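Local coordinates for protein putative sodium:solute symporter (Proteus mirabilis, PDB 5NV9) that couples the inward sodium gradient to the uptake of sialic acid, chiefly N-acetylneuraminic acid, across the bacterial inner membrane, at residues A[126-131]-A[252-257]; A[108-113]-A[355-360]; A[318-323]-A[330-335]; A[202-207]-A[299-304]. All coordinates share one frame; numbering follows the deposited sequence. Where two conformers were deposited one is given.

Interaction 1. Residues A[126-131]-A[252-257]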
loop_
_atom_site.group_PDB
_atom_site.type_symbol
_atom_site.label_atom_id
_atom_site.label_comp_id
_atom_site.label_asym_id
_atom_site.label_seq_id
_atom_site.Cartn_x
_atom_site.Cartn_y
_atom_site.Cartn_z
ATOM N N LEU A 126 9.830 14.157 1.226
ATOM C CA LEU A 126 10.827 13.571 0.341
ATOM C C LEU A 126 10.955 12.066 0.586
ATOM O O LEU A 126 11.082 11.285 -0.376
ATOM C CB LEU A 126 12.176 14.281 0.507
ATOM C CG LEU A 126 12.142 15.743 0.073
ATOM C CD1 LEU A 126 13.364 16.462 0.569
ATOM C CD2 LEU A 126 12.046 15.899 -1.446
ATOM N N SER A 127 10.871 11.617 1.834
ATOM C CA SER A 127 10.938 10.191 2.112
ATOM C C SER A 127 9.691 9.466 1.515
ATOM O O SER A 127 9.806 8.364 0.971
ATOM C CB SER A 127 10.997 9.914 3.603
ATOM O OG SER A 127 12.199 10.375 4.180
ATOM N N PHE A 128 8.512 10.096 1.634
ATOM C CA PHE A 128 7.294 9.563 1.071
ATOM C C PHE A 128 7.436 9.428 -0.426
ATOM O O PHE A 128 7.201 8.348 -0.974
ATOM C CB PHE A 128 6.007 10.350 1.431
ATOM C CG PHE A 128 4.804 9.863 0.684
ATOM C CD1 PHE A 128 4.043 8.800 1.164
ATOM C CD2 PHE A 128 4.497 10.381 -0.552
ATOM C CE1 PHE A 128 2.980 8.299 0.437
ATOM C CE2 PHE A 128 3.422 9.867 -1.296
ATOM C CZ PHE A 128 2.647 8.851 -0.792
HETATM N N MSE A 129 7.772 10.528 -1.083
HETATM C CA MSE A 129 7.802 10.587 -2.544
HETATM C C MSE A 129 8.777 9.556 -3.093
HETATM O O MSE A 129 8.446 8.808 -4.011
HETATM C CB MSE A 129 8.125 11.987 -2.983
HETATM C CG MSE A 129 6.939 12.862 -2.718
HETATM SE SE MSE A 129 7.229 14.614 -3.581
HETATM C CE MSE A 129 8.417 15.342 -2.198
ATOM N N LEU A 130 9.971 9.483 -2.520
ATOM C CA LEU A 130 10.954 8.482 -2.939
ATOM C C LEU A 130 10.523 7.064 -2.622
ATOM O O LEU A 130 10.747 6.195 -3.434
ATOM C CB LEU A 130 12.325 8.755 -2.323
ATOM C CG LEU A 130 12.946 10.060 -2.813
ATOM C CD1 LEU A 130 14.149 10.444 -1.956
ATOM C CD2 LEU A 130 13.306 9.951 -4.291
ATOM N N PHE A 131 9.900 6.818 -1.476
ATOM C CA PHE A 131 9.465 5.468 -1.151
ATOM C C PHE A 131 8.426 4.992 -2.176
ATOM O O PHE A 131 8.508 3.871 -2.718
ATOM C CB PHE A 131 8.895 5.301 0.260
ATOM C CG PHE A 131 8.484 3.876 0.545
ATOM C CD1 PHE A 131 9.450 2.887 0.736
ATOM C CD2 PHE A 131 7.126 3.470 0.493
ATOM C CE1 PHE A 131 9.076 1.539 0.942
ATOM C CE2 PHE A 131 6.745 2.128 0.687
ATOM C CZ PHE A 131 7.713 1.163 0.914
ATOM N N THR A 252 -1.261 6.701 9.495
ATOM C CA THR A 252 -1.026 8.056 10.068
ATOM C C THR A 252 0.000 8.922 9.314
ATOM O O THR A 252 -0.046 10.141 9.349
ATOM C CB THR A 252 -0.566 7.979 11.536
ATOM O OG1 THR A 252 0.701 7.322 11.680
ATOM C CG2 THR A 252 -1.592 7.250 12.377
ATOM N N ALA A 253 0.964 8.293 8.660
ATOM C CA ALA A 253 2.141 9.008 8.171
ATOM C C ALA A 253 2.319 8.864 6.685
ATOM O O ALA A 253 3.270 9.400 6.181
ATOM C CB ALA A 253 3.399 8.521 8.906
ATOM N N SER A 254 1.387 8.197 5.986
ATOM C CA SER A 254 1.549 7.862 4.585
ATOM C C SER A 254 0.462 8.574 3.784
ATOM O O SER A 254 -0.725 8.353 4.010
ATOM C CB SER A 254 1.475 6.353 4.417
ATOM O OG SER A 254 1.901 5.989 3.132
ATOM N N GLN A 255 0.887 9.442 2.872
ATOM C CA GLN A 255 -0.018 10.298 2.131
ATOM C C GLN A 255 -1.070 9.552 1.315
ATOM O O GLN A 255 -2.165 10.087 1.118
ATOM C CB GLN A 255 0.799 11.233 1.235
ATOM C CG GLN A 255 -0.046 12.118 0.294
ATOM C CD GLN A 255 -0.905 13.183 0.980
ATOM O OE1 GLN A 255 -0.915 13.321 2.218
ATOM N NE2 GLN A 255 -1.713 13.877 0.181
ATOM N N ASP A 256 -0.747 8.357 0.786
ATOM C CA ASP A 256 -1.732 7.620 -0.057
ATOM C C ASP A 256 -3.017 7.247 0.721
ATOM O O ASP A 256 -4.105 7.285 0.159
ATOM C CB ASP A 256 -1.105 6.408 -0.778
ATOM C CG ASP A 256 -0.491 5.389 0.177
ATOM O OD1 ASP A 256 -0.010 5.734 1.332
ATOM O OD2 ASP A 256 -0.464 4.215 -0.266
ATOM N N VAL A 257 -2.888 6.932 2.013
ATOM C CA VAL A 257 -4.035 6.664 2.855
ATOM C C VAL A 257 -4.640 7.955 3.480
ATOM O O VAL A 257 -5.852 8.226 3.378
ATOM C CB VAL A 257 -3.672 5.611 3.891
ATOM C CG1 VAL A 257 -4.756 5.523 4.969
ATOM C CG2 VAL A 257 -3.544 4.260 3.210
#

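Interaction 2. Residues A[108-113]-A[355-360]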
loop_
_atom_site.group_PDB
_atom_site.type_symbol
_atom_site.label_atom_id
_atom_site.label_comp_id
_atom_site.label_asym_id
_atom_site.label_seq_id
_atom_site.Cartn_x
_atom_site.Cartn_y
_atom_site.Cartn_z
ATOM N N ALA A 108 -0.305 15.441 3.934
ATOM C CA ALA A 108 -0.207 15.099 5.360
ATOM C C ALA A 108 0.938 15.781 6.094
ATOM O O ALA A 108 0.796 16.109 7.323
ATOM C CB ALA A 108 -0.078 13.586 5.510
ATOM N N TYR A 109 2.021 16.044 5.354
ATOM C CA TYR A 109 3.306 16.540 5.940
ATOM C C TYR A 109 3.214 18.022 6.351
ATOM O O TYR A 109 4.025 18.541 7.128
ATOM C CB TYR A 109 4.496 16.153 5.040
ATOM C CG TYR A 109 4.400 14.690 4.724
ATOM C CD1 TYR A 109 4.422 13.728 5.758
ATOM C CD2 TYR A 109 4.083 14.244 3.405
ATOM C CE1 TYR A 109 4.218 12.369 5.475
ATOM C CE2 TYR A 109 3.895 12.885 3.126
ATOM C CZ TYR A 109 3.918 11.956 4.156
ATOM O OH TYR A 109 3.688 10.619 3.873
ATOM N N GLU A 110 2.162 18.680 5.897
ATOM C CA GLU A 110 1.839 20.042 6.366
ATOM C C GLU A 110 1.607 20.059 7.854
ATOM O O GLU A 110 1.916 21.053 8.496
ATOM C CB GLU A 110 0.551 20.587 5.699
ATOM C CG GLU A 110 0.658 20.858 4.216
ATOM C CD GLU A 110 -0.699 21.083 3.506
ATOM O OE1 GLU A 110 -1.656 21.628 4.095
ATOM O OE2 GLU A 110 -0.814 20.721 2.324
ATOM N N TYR A 111 1.031 18.994 8.403
ATOM C CA TYR A 111 0.895 18.904 9.853
ATOM C C TYR A 111 2.273 19.124 10.564
ATOM O O TYR A 111 2.333 19.816 11.590
ATOM C CB TYR A 111 0.267 17.564 10.286
ATOM C CG TYR A 111 0.442 17.302 11.742
ATOM C CD1 TYR A 111 -0.391 17.915 12.660
ATOM C CD2 TYR A 111 1.507 16.485 12.222
ATOM C CE1 TYR A 111 -0.201 17.731 14.024
ATOM C CE2 TYR A 111 1.715 16.316 13.574
ATOM C CZ TYR A 111 0.863 16.932 14.475
ATOM O OH TYR A 111 1.028 16.739 15.832
ATOM N N LEU A 112 3.341 18.508 10.014
ATOM C CA LEU A 112 4.664 18.559 10.610
ATOM C C LEU A 112 5.260 19.973 10.627
ATOM O O LEU A 112 5.957 20.312 11.585
ATOM C CB LEU A 112 5.642 17.585 9.956
ATOM C CG LEU A 112 5.321 16.069 10.024
ATOM C CD1 LEU A 112 6.343 15.268 9.235
ATOM C CD2 LEU A 112 5.190 15.553 11.451
ATOM N N GLU A 113 4.966 20.791 9.620
ATOM C CA GLU A 113 5.374 22.172 9.661
ATOM C C GLU A 113 4.529 22.909 10.682
ATOM O O GLU A 113 5.080 23.661 11.490
ATOM C CB GLU A 113 5.334 22.877 8.311
ATOM C CG GLU A 113 5.617 24.363 8.428
ATOM C CD GLU A 113 6.195 24.997 7.182
ATOM O OE1 GLU A 113 6.069 24.464 6.058
ATOM O OE2 GLU A 113 6.841 26.050 7.346
ATOM N N PHE A 355 4.304 16.696 -3.921
ATOM C CA PHE A 355 5.123 17.624 -4.657
ATOM C C PHE A 355 4.459 19.027 -4.725
ATOM O O PHE A 355 5.130 20.045 -4.500
ATOM C CB PHE A 355 5.442 17.101 -6.024
ATOM C CG PHE A 355 6.442 17.938 -6.768
ATOM C CD1 PHE A 355 6.034 19.030 -7.467
ATOM C CD2 PHE A 355 7.806 17.628 -6.727
ATOM C CE1 PHE A 355 6.943 19.788 -8.206
ATOM C CE2 PHE A 355 8.722 18.399 -7.420
ATOM C CZ PHE A 355 8.282 19.494 -8.152
ATOM N N ASN A 356 3.155 19.061 -5.024
ATOM C CA ASN A 356 2.395 20.283 -5.239
ATOM C C ASN A 356 2.397 21.221 -3.999
ATOM O O ASN A 356 2.629 22.456 -4.103
ATOM C CB ASN A 356 0.950 19.958 -5.643
ATOM C CG ASN A 356 0.336 20.992 -6.579
ATOM O OD1 ASN A 356 -0.347 21.930 -6.146
ATOM N ND2 ASN A 356 0.634 20.858 -7.869
ATOM N N SER A 357 2.138 20.620 -2.837
ATOM C CA SER A 357 2.011 21.356 -1.603
ATOM C C SER A 357 3.387 21.618 -0.968
ATOM O O SER A 357 3.713 22.775 -0.711
ATOM C CB SER A 357 1.092 20.618 -0.606
ATOM O OG SER A 357 1.068 21.308 0.667
ATOM N N ASP A 358 4.157 20.529 -0.740
ATOM C CA ASP A 358 5.364 20.539 0.078
ATOM C C ASP A 358 6.569 21.084 -0.690
ATOM O O ASP A 358 7.499 21.589 -0.073
ATOM C CB ASP A 358 5.737 19.149 0.607
ATOM C CG ASP A 358 4.622 18.511 1.435
ATOM O OD1 ASP A 358 3.974 19.253 2.175
ATOM O OD2 ASP A 358 4.374 17.288 1.322
ATOM N N ILE A 359 6.559 20.989 -2.018
ATOM C CA ILE A 359 7.691 21.437 -2.808
ATOM C C ILE A 359 7.329 22.734 -3.574
ATOM O O ILE A 359 7.848 23.847 -3.267
ATOM C CB ILE A 359 8.210 20.315 -3.707
ATOM C CG1 ILE A 359 8.541 19.046 -2.890
ATOM C CG2 ILE A 359 9.459 20.735 -4.461
ATOM C CD1 ILE A 359 9.571 19.225 -1.808
ATOM N N TYR A 360 6.410 22.611 -4.513
ATOM C CA TYR A 360 6.068 23.681 -5.407
ATOM C C TYR A 360 5.388 24.877 -4.730
ATOM O O TYR A 360 5.759 26.014 -4.934
ATOM C CB TYR A 360 5.160 23.123 -6.532
ATOM C CG TYR A 360 4.717 24.140 -7.551
ATOM C CD1 TYR A 360 5.645 24.830 -8.327
ATOM C CD2 TYR A 360 3.341 24.385 -7.778
ATOM C CE1 TYR A 360 5.223 25.775 -9.283
ATOM C CE2 TYR A 360 2.916 25.335 -8.702
ATOM C CZ TYR A 360 3.855 26.002 -9.476
ATOM O OH TYR A 360 3.424 26.941 -10.402
#

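Interaction 3. Residues A[318-323]-A[330-335]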
loop_
_atom_site.group_PDB
_atom_site.type_symbol
_atom_site.label_atom_id
_atom_site.label_comp_id
_atom_site.label_asym_id
_atom_site.label_seq_id
_atom_site.Cartn_x
_atom_site.Cartn_y
_atom_site.Cartn_z
ATOM N N LEU A 318 -0.067 -20.193 -11.556
ATOM C CA LEU A 318 -0.105 -21.490 -12.195
ATOM C C LEU A 318 -1.457 -22.115 -12.104
ATOM O O LEU A 318 -1.993 -22.544 -13.141
ATOM C CB LEU A 318 0.910 -22.444 -11.561
ATOM C CG LEU A 318 0.900 -23.800 -12.297
ATOM C CD1 LEU A 318 1.509 -23.612 -13.678
ATOM C CD2 LEU A 318 1.620 -24.880 -11.511
ATOM N N PHE A 319 -2.009 -22.197 -10.889
ATOM C CA PHE A 319 -3.383 -22.674 -10.712
ATOM C C PHE A 319 -4.430 -21.897 -11.514
ATOM O O PHE A 319 -5.304 -22.496 -12.142
ATOM C CB PHE A 319 -3.794 -22.686 -9.253
ATOM C CG PHE A 319 -5.162 -23.254 -9.007
ATOM C CD1 PHE A 319 -6.297 -22.460 -9.098
ATOM C CD2 PHE A 319 -5.333 -24.587 -8.683
ATOM C CE1 PHE A 319 -7.562 -22.996 -8.879
ATOM C CE2 PHE A 319 -6.608 -25.130 -8.453
ATOM C CZ PHE A 319 -7.709 -24.336 -8.543
ATOM N N ILE A 320 -4.335 -20.584 -11.524
ATOM C CA ILE A 320 -5.301 -19.796 -12.257
ATOM C C ILE A 320 -5.322 -20.124 -13.736
ATOM O O ILE A 320 -6.376 -20.318 -14.317
ATOM C CB ILE A 320 -5.060 -18.293 -12.114
ATOM C CG1 ILE A 320 -5.313 -17.875 -10.648
ATOM C CG2 ILE A 320 -5.937 -17.517 -13.107
ATOM C CD1 ILE A 320 -4.529 -16.626 -10.252
ATOM N N VAL A 321 -4.149 -20.176 -14.333
ATOM C CA VAL A 321 -4.078 -20.301 -15.758
ATOM C C VAL A 321 -4.280 -21.747 -16.206
ATOM O O VAL A 321 -4.749 -21.972 -17.349
ATOM C CB VAL A 321 -2.763 -19.722 -16.256
ATOM C CG1 VAL A 321 -2.531 -20.041 -17.702
ATOM C CG2 VAL A 321 -2.805 -18.202 -16.067
ATOM N N THR A 322 -3.971 -22.708 -15.339
ATOM C CA THR A 322 -4.074 -24.105 -15.724
ATOM C C THR A 322 -5.371 -24.700 -15.269
ATOM O O THR A 322 -5.813 -25.645 -15.880
ATOM C CB THR A 322 -2.900 -24.990 -15.199
ATOM O OG1 THR A 322 -2.822 -24.953 -13.758
ATOM C CG2 THR A 322 -1.593 -24.540 -15.776
ATOM N N GLU A 323 -5.991 -24.199 -14.200
ATOM C CA GLU A 323 -7.194 -24.881 -13.657
ATOM C C GLU A 323 -8.507 -24.118 -13.663
ATOM O O GLU A 323 -9.528 -24.674 -13.242
ATOM C CB GLU A 323 -7.005 -25.293 -12.193
ATOM C CG GLU A 323 -5.786 -26.159 -11.891
ATOM C CD GLU A 323 -5.782 -27.523 -12.513
ATOM O OE1 GLU A 323 -6.855 -28.025 -12.919
ATOM O OE2 GLU A 323 -4.680 -28.116 -12.548
ATOM N N GLY A 330 -9.748 -15.071 -17.309
ATOM C CA GLY A 330 -9.477 -13.725 -17.767
ATOM C C GLY A 330 -9.904 -12.649 -16.772
ATOM O O GLY A 330 -9.258 -11.554 -16.670
ATOM N N LEU A 331 -10.974 -12.957 -16.036
ATOM C CA LEU A 331 -11.447 -12.102 -14.970
ATOM C C LEU A 331 -10.515 -12.057 -13.682
ATOM O O LEU A 331 -10.383 -11.016 -13.031
ATOM C CB LEU A 331 -12.872 -12.510 -14.603
ATOM C CG LEU A 331 -13.508 -11.703 -13.505
ATOM C CD1 LEU A 331 -13.875 -10.350 -13.982
ATOM C CD2 LEU A 331 -14.760 -12.363 -12.977
ATOM N N ILE A 332 -9.924 -13.198 -13.325
ATOM C CA ILE A 332 -8.915 -13.284 -12.247
ATOM C C ILE A 332 -7.646 -12.541 -12.601
ATOM O O ILE A 332 -7.093 -11.850 -11.774
ATOM C CB ILE A 332 -8.586 -14.740 -11.939
ATOM C CG1 ILE A 332 -9.855 -15.477 -11.447
ATOM C CG2 ILE A 332 -7.504 -14.843 -10.850
ATOM C CD1 ILE A 332 -10.586 -14.776 -10.318
ATOM N N ILE A 333 -7.186 -12.646 -13.838
ATOM C CA ILE A 333 -6.129 -11.789 -14.326
ATOM C C ILE A 333 -6.489 -10.308 -14.252
ATOM O O ILE A 333 -5.653 -9.524 -13.844
ATOM C CB ILE A 333 -5.659 -12.143 -15.734
ATOM C CG1 ILE A 333 -5.012 -13.525 -15.818
ATOM C CG2 ILE A 333 -4.672 -11.132 -16.270
ATOM C CD1 ILE A 333 -4.556 -14.181 -14.543
ATOM N N ALA A 334 -7.702 -9.925 -14.633
ATOM C CA ALA A 334 -8.115 -8.545 -14.489
ATOM C C ALA A 334 -8.076 -8.139 -13.009
ATOM O O ALA A 334 -7.744 -6.989 -12.720
ATOM C CB ALA A 334 -9.483 -8.327 -15.080
ATOM N N ALA A 335 -8.441 -9.064 -12.081
ATOM C CA ALA A 335 -8.413 -8.780 -10.635
ATOM C C ALA A 335 -6.977 -8.569 -10.055
ATOM O O ALA A 335 -6.779 -7.789 -9.171
ATOM C CB ALA A 335 -9.146 -9.873 -9.858
#

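Interaction 4. Residues A[202-207]-A[299-304]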
loop_
_atom_site.group_PDB
_atom_site.type_symbol
_atom_site.label_atom_id
_atom_site.label_comp_id
_atom_site.label_asym_id
_atom_site.label_seq_id
_atom_site.Cartn_x
_atom_site.Cartn_y
_atom_site.Cartn_z
ATOM N N PHE A 202 -13.586 -26.870 -4.776
ATOM C CA PHE A 202 -14.271 -27.822 -5.667
ATOM C C PHE A 202 -13.307 -28.779 -6.321
ATOM O O PHE A 202 -13.708 -29.823 -6.749
ATOM C CB PHE A 202 -15.138 -27.121 -6.689
ATOM C CG PHE A 202 -16.496 -26.720 -6.148
ATOM C CD1 PHE A 202 -17.532 -27.645 -6.080
ATOM C CD2 PHE A 202 -16.743 -25.424 -5.713
ATOM C CE1 PHE A 202 -18.781 -27.280 -5.589
ATOM C CE2 PHE A 202 -17.987 -25.041 -5.218
ATOM C CZ PHE A 202 -19.007 -25.978 -5.147
ATOM N N LYS A 203 -12.036 -28.448 -6.391
ATOM C CA LYS A 203 -11.033 -29.362 -6.979
ATOM C C LYS A 203 -10.238 -30.228 -5.985
ATOM O O LYS A 203 -9.457 -31.067 -6.385
ATOM C CB LYS A 203 -10.054 -28.574 -7.819
ATOM C CG LYS A 203 -10.787 -27.823 -8.887
ATOM C CD LYS A 203 -9.817 -27.102 -9.778
ATOM C CE LYS A 203 -9.823 -27.705 -11.166
ATOM N NZ LYS A 203 -10.742 -26.890 -11.996
ATOM N N VAL A 204 -10.387 -29.963 -4.708
ATOM C CA VAL A 204 -9.736 -30.765 -3.695
ATOM C C VAL A 204 -10.707 -31.873 -3.358
ATOM O O VAL A 204 -11.861 -31.614 -3.067
ATOM C CB VAL A 204 -9.394 -29.933 -2.453
ATOM C CG1 VAL A 204 -9.055 -30.813 -1.270
ATOM C CG2 VAL A 204 -8.245 -28.987 -2.757
ATOM N N ASP A 205 -10.224 -33.115 -3.478
ATOM C CA ASP A 205 -10.932 -34.288 -3.083
ATOM C C ASP A 205 -11.156 -34.136 -1.576
ATOM O O ASP A 205 -10.180 -34.059 -0.786
ATOM C CB ASP A 205 -10.100 -35.555 -3.448
ATOM C CG ASP A 205 -10.783 -36.871 -3.029
ATOM O OD1 ASP A 205 -12.010 -36.911 -3.102
ATOM O OD2 ASP A 205 -10.106 -37.867 -2.644
ATOM N N GLY A 206 -12.420 -34.021 -1.186
ATOM C CA GLY A 206 -12.831 -33.780 0.231
ATOM C C GLY A 206 -13.193 -32.345 0.588
ATOM O O GLY A 206 -13.623 -32.059 1.720
ATOM N N GLY A 207 -13.001 -31.432 -0.384
ATOM C CA GLY A 207 -13.447 -30.054 -0.291
ATOM C C GLY A 207 -12.854 -29.282 0.855
ATOM O O GLY A 207 -11.755 -29.606 1.398
ATOM N N TYR A 299 -2.040 -29.354 -4.340
ATOM C CA TYR A 299 -0.878 -29.924 -5.000
ATOM C C TYR A 299 -0.214 -31.089 -4.245
ATOM O O TYR A 299 0.644 -31.747 -4.807
ATOM C CB TYR A 299 0.126 -28.810 -5.389
ATOM C CG TYR A 299 -0.389 -27.986 -6.534
ATOM C CD1 TYR A 299 -0.389 -28.488 -7.850
ATOM C CD2 TYR A 299 -0.856 -26.709 -6.330
ATOM C CE1 TYR A 299 -0.879 -27.734 -8.919
ATOM C CE2 TYR A 299 -1.303 -25.926 -7.382
ATOM C CZ TYR A 299 -1.341 -26.432 -8.691
ATOM O OH TYR A 299 -1.859 -25.639 -9.721
ATOM N N GLN A 300 -0.597 -31.330 -2.986
ATOM C CA GLN A 300 -0.301 -32.556 -2.283
ATOM C C GLN A 300 -1.172 -33.710 -2.802
ATOM O O GLN A 300 -0.745 -34.833 -2.770
ATOM C CB GLN A 300 -0.585 -32.404 -0.803
ATOM C CG GLN A 300 0.420 -31.530 -0.069
ATOM C CD GLN A 300 1.793 -32.163 -0.007
ATOM O OE1 GLN A 300 2.697 -31.749 -0.680
ATOM N NE2 GLN A 300 1.930 -33.168 0.798
ATOM N N GLN A 301 -2.412 -33.421 -3.215
ATOM C CA GLN A 301 -3.290 -34.410 -3.858
ATOM C C GLN A 301 -2.956 -34.623 -5.281
ATOM O O GLN A 301 -3.373 -35.604 -5.848
ATOM C CB GLN A 301 -4.741 -33.997 -3.782
ATOM C CG GLN A 301 -5.311 -34.152 -2.398
ATOM C CD GLN A 301 -6.758 -33.827 -2.381
ATOM O OE1 GLN A 301 -7.330 -33.389 -3.387
ATOM N NE2 GLN A 301 -7.372 -34.027 -1.259
ATOM N N ASN A 302 -2.228 -33.705 -5.887
ATOM C CA ASN A 302 -1.872 -33.820 -7.309
ATOM C C ASN A 302 -0.425 -33.528 -7.547
ATOM O O ASN A 302 -0.099 -32.572 -8.270
ATOM C CB ASN A 302 -2.696 -32.846 -8.098
ATOM C CG ASN A 302 -4.173 -33.136 -7.986
ATOM O OD1 ASN A 302 -4.668 -34.029 -8.680
ATOM N ND2 ASN A 302 -4.880 -32.418 -7.130
ATOM N N PRO A 303 0.455 -34.367 -6.992
ATOM C CA PRO A 303 1.884 -34.073 -6.969
ATOM C C PRO A 303 2.506 -33.861 -8.354
ATOM O O PRO A 303 3.418 -33.038 -8.487
ATOM C CB PRO A 303 2.468 -35.261 -6.250
ATOM C CG PRO A 303 1.526 -36.370 -6.560
ATOM C CD PRO A 303 0.178 -35.740 -6.547
ATOM N N SER A 304 1.974 -34.493 -9.396
ATOM C CA SER A 304 2.674 -34.430 -10.675
ATOM C C SER A 304 2.376 -33.156 -11.439
ATOM O O SER A 304 3.003 -32.880 -12.461
ATOM C CB SER A 304 2.323 -35.643 -11.518
ATOM O OG SER A 304 1.087 -35.434 -12.166
HETATM O O HOH W 1 -7.706 -33.075 -6.203
#

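Interaction 1. Residues A[126-131]-A[252-257]
F128 lays its ring against S254, Q255 and D256, and shows how one aromatic side chain can meet three successive residues in three different ways. Its CG stands anti to the backbone N (chi1 173°), which sends the ring out from helix 118-151 to the break between helices 236-253 and 255-258. Over one face lies Q255: its CB is 3.7 Å from the centroid of the F128 ring and 14° off the ring normal, a CH-pi contact shifted toward the rim. Beyond CB the Q255 chain bends and leads off, with its amide plane turned 88° to the ring; the amide is held instead by S353 and the backbones of T106 and A108. S254 arrives at the edge, in the plane of the ring, its OG 3.7 Å from F128 CE1. The same CE1 is 3.4 Å from the backbone N of Q255, while D256 presents its backbone N obliquely.

S254 occupies the N-cap position of the short helix, yet its hydroxyl makes no capping bond. It donates to the D256 carboxylate, S254 OG to D256 OD1 being 2.6 Å, and so ties together the two polar side chains beside the ring. D256 lies close to the ligand and ion sites: its side chain is about 4 Å from those of R135, which binds the sialic acid, and S346, a sodium ligand.

Around this core of the LeuT fold, F128 stacks with H132 of its own helix. Helix 328-361 packs S350 and C354 against both F128 and Q255, helix 47-58 touches D256 and V257, and helix 415-427 borders A253.

Interaction 2. Residues A[108-113]-A[355-360]
S357 carries OG anti to its own backbone N (chi1 175°), while E110 keeps CG beside the backbone N (chi1 -68°) and then runs extended, two settings that bring hydroxyl and carboxylate together between the two segments. The resulting hydrogen bond, S357 OG to E110 OE2, is 2.6 Å long, and the hydroxyl comes from above the carboxylate plane, 40° out of it. E110 OE2 takes a second bond from the backbone N of S107, so the carboxylate links the chain before its helix to helix 328-361.

The contact lies on the cytoplasmic side of the LeuT fold, where helix 328-361 nears its end and widens into a pi-type turn: Y360 N and I359 N both donate to F355 O.

D358, next along that turn, offers OD2 to the edge of the Y109 ring, in its plane, at 3.7 Å from Y109 CD2; carboxylate and ring planes are inclined rather than stacked. The same oxygen is hydrogen-bonded by S107 and S125, while D358 OD1 forms a salt bridge with R121. E110 OE2 and D358 OD1 are 5.0 Å apart, like charges; R121, paired with D358, may ease their repulsion.

Interaction 3. Residues A[318-323]-A[330-335]
I320 and I332 mark the nearest approach of two helical backbones, with 7.4 Å between the CA of I320 and the CA of I332. The segments belong to successive helices, 315-323 and 328-361, joined by a short connection, so the pair forms a helical hairpin at the periplasmic side. Each segment closes its own main-chain bonds four residues back, as with T322 N to L318 O and A334 N to G330 O. L318 O takes a further bond from the T322 hydroxyl, T322 OG1 to L318 O being 2.6 Å; the two donors come from opposite faces of the carbonyl plane.

I320 lies against two adjacent side chains of the partner helix. Its CD1 and CG1 come against a single methyl group, I332 CG2, which is 3.5 Å from I320 CD1 and 3.7 Å from I320 CG1. With CG2 anti to the backbone N, I332 shows that methyl to I320, while its longer branch turns off elsewhere. On the other branch, I320 CG2 lies 3.9 Å from I333 CD1, the outer end of the neighbouring isoleucine. That methyl sits at chi2 -17°, nearly eclipsed, so some torsional strain is suggested.

F150 from helix 118-151 touches V321, and L147 and M151 touch I333; I196 of helix 155-203 covers I332. The side chain of I332 is about 10 Å from that of A339, a sodium ligand further along the same helix.

No hydrogen bond spans the contact. Buried methyl and methylene groups hold it, which implies cohesion by dispersion, with shape fit and the short connection probably setting how the helices lie.

Interaction 4. Residues A[202-207]-A[299-304]
A type II beta turn from V204 to G207 is the element at the heart of this periplasmic contact, and it illustrates how a single glutamine amide can pair with a peptide backbone. Helix 155-203 has just ended; G207 N closes the turn on V204 O at 2.9 Å, and G206 takes the backbone angles at the third position that suit glycine. D205, at the second position, presents both its N and its O to the Q301 side chain.

Q301 meets it with its amide at the end of a chain extended beyond CG. D205 N donates to Q301 OE1 at 2.9 Å, in the carbonyl plane and on a lone pair, though the bond is bent (143°). In return Q301 NE2 donates to D205 O at 2.8 Å, again on a lone pair and straighter at 160°, with the oxygen close to the amide plane of Q301. Two bonds to one residue fix the rotation of that amide. Beside it V204 crosses the glutamine chain at about a right angle, its CG1 3.6 Å from Q301 NE2.

A water extends the pairing: it donates to K203 O at 2.7 Å and to Q301 OE1 at 2.9 Å, and accepts from N302 ND2 at 3.0 Å. Thus Q301 OE1 takes two hydrogen bonds, and the end of one helix is joined by water to the end of the other.

V204 packs on V297 and Y298 of helix 267-301 and on I211 of helix 207-217, whose E210 touches Q301; Y299 leans on I315, L318 and F319 of helix 315-323.

How the interactions relate
The four contacts form two touching pairs; interaction 2 lies on the opposite side of the chain's centre from interactions 3 and 4. Interactions 1 and 2, with centres 11 Å apart, share hydrogen bonds: Y109 OH is 2.6 Å from A253 O, and A108 N is 2.8 Å from Q255 OE1. Interactions 3 and 4, centres 18 Å apart, are joined by K203 NZ, 2.8 Å from E323 O. Interactions 2 and 3 are about 41 Å apart between centres, yet both use helix 328-361, which also carries sodium ligands. Interaction 1 is the nearest to the substrate: the D256 side chain is about 7 Å from the bound sialic acid and about 8 Å from a sodium ion.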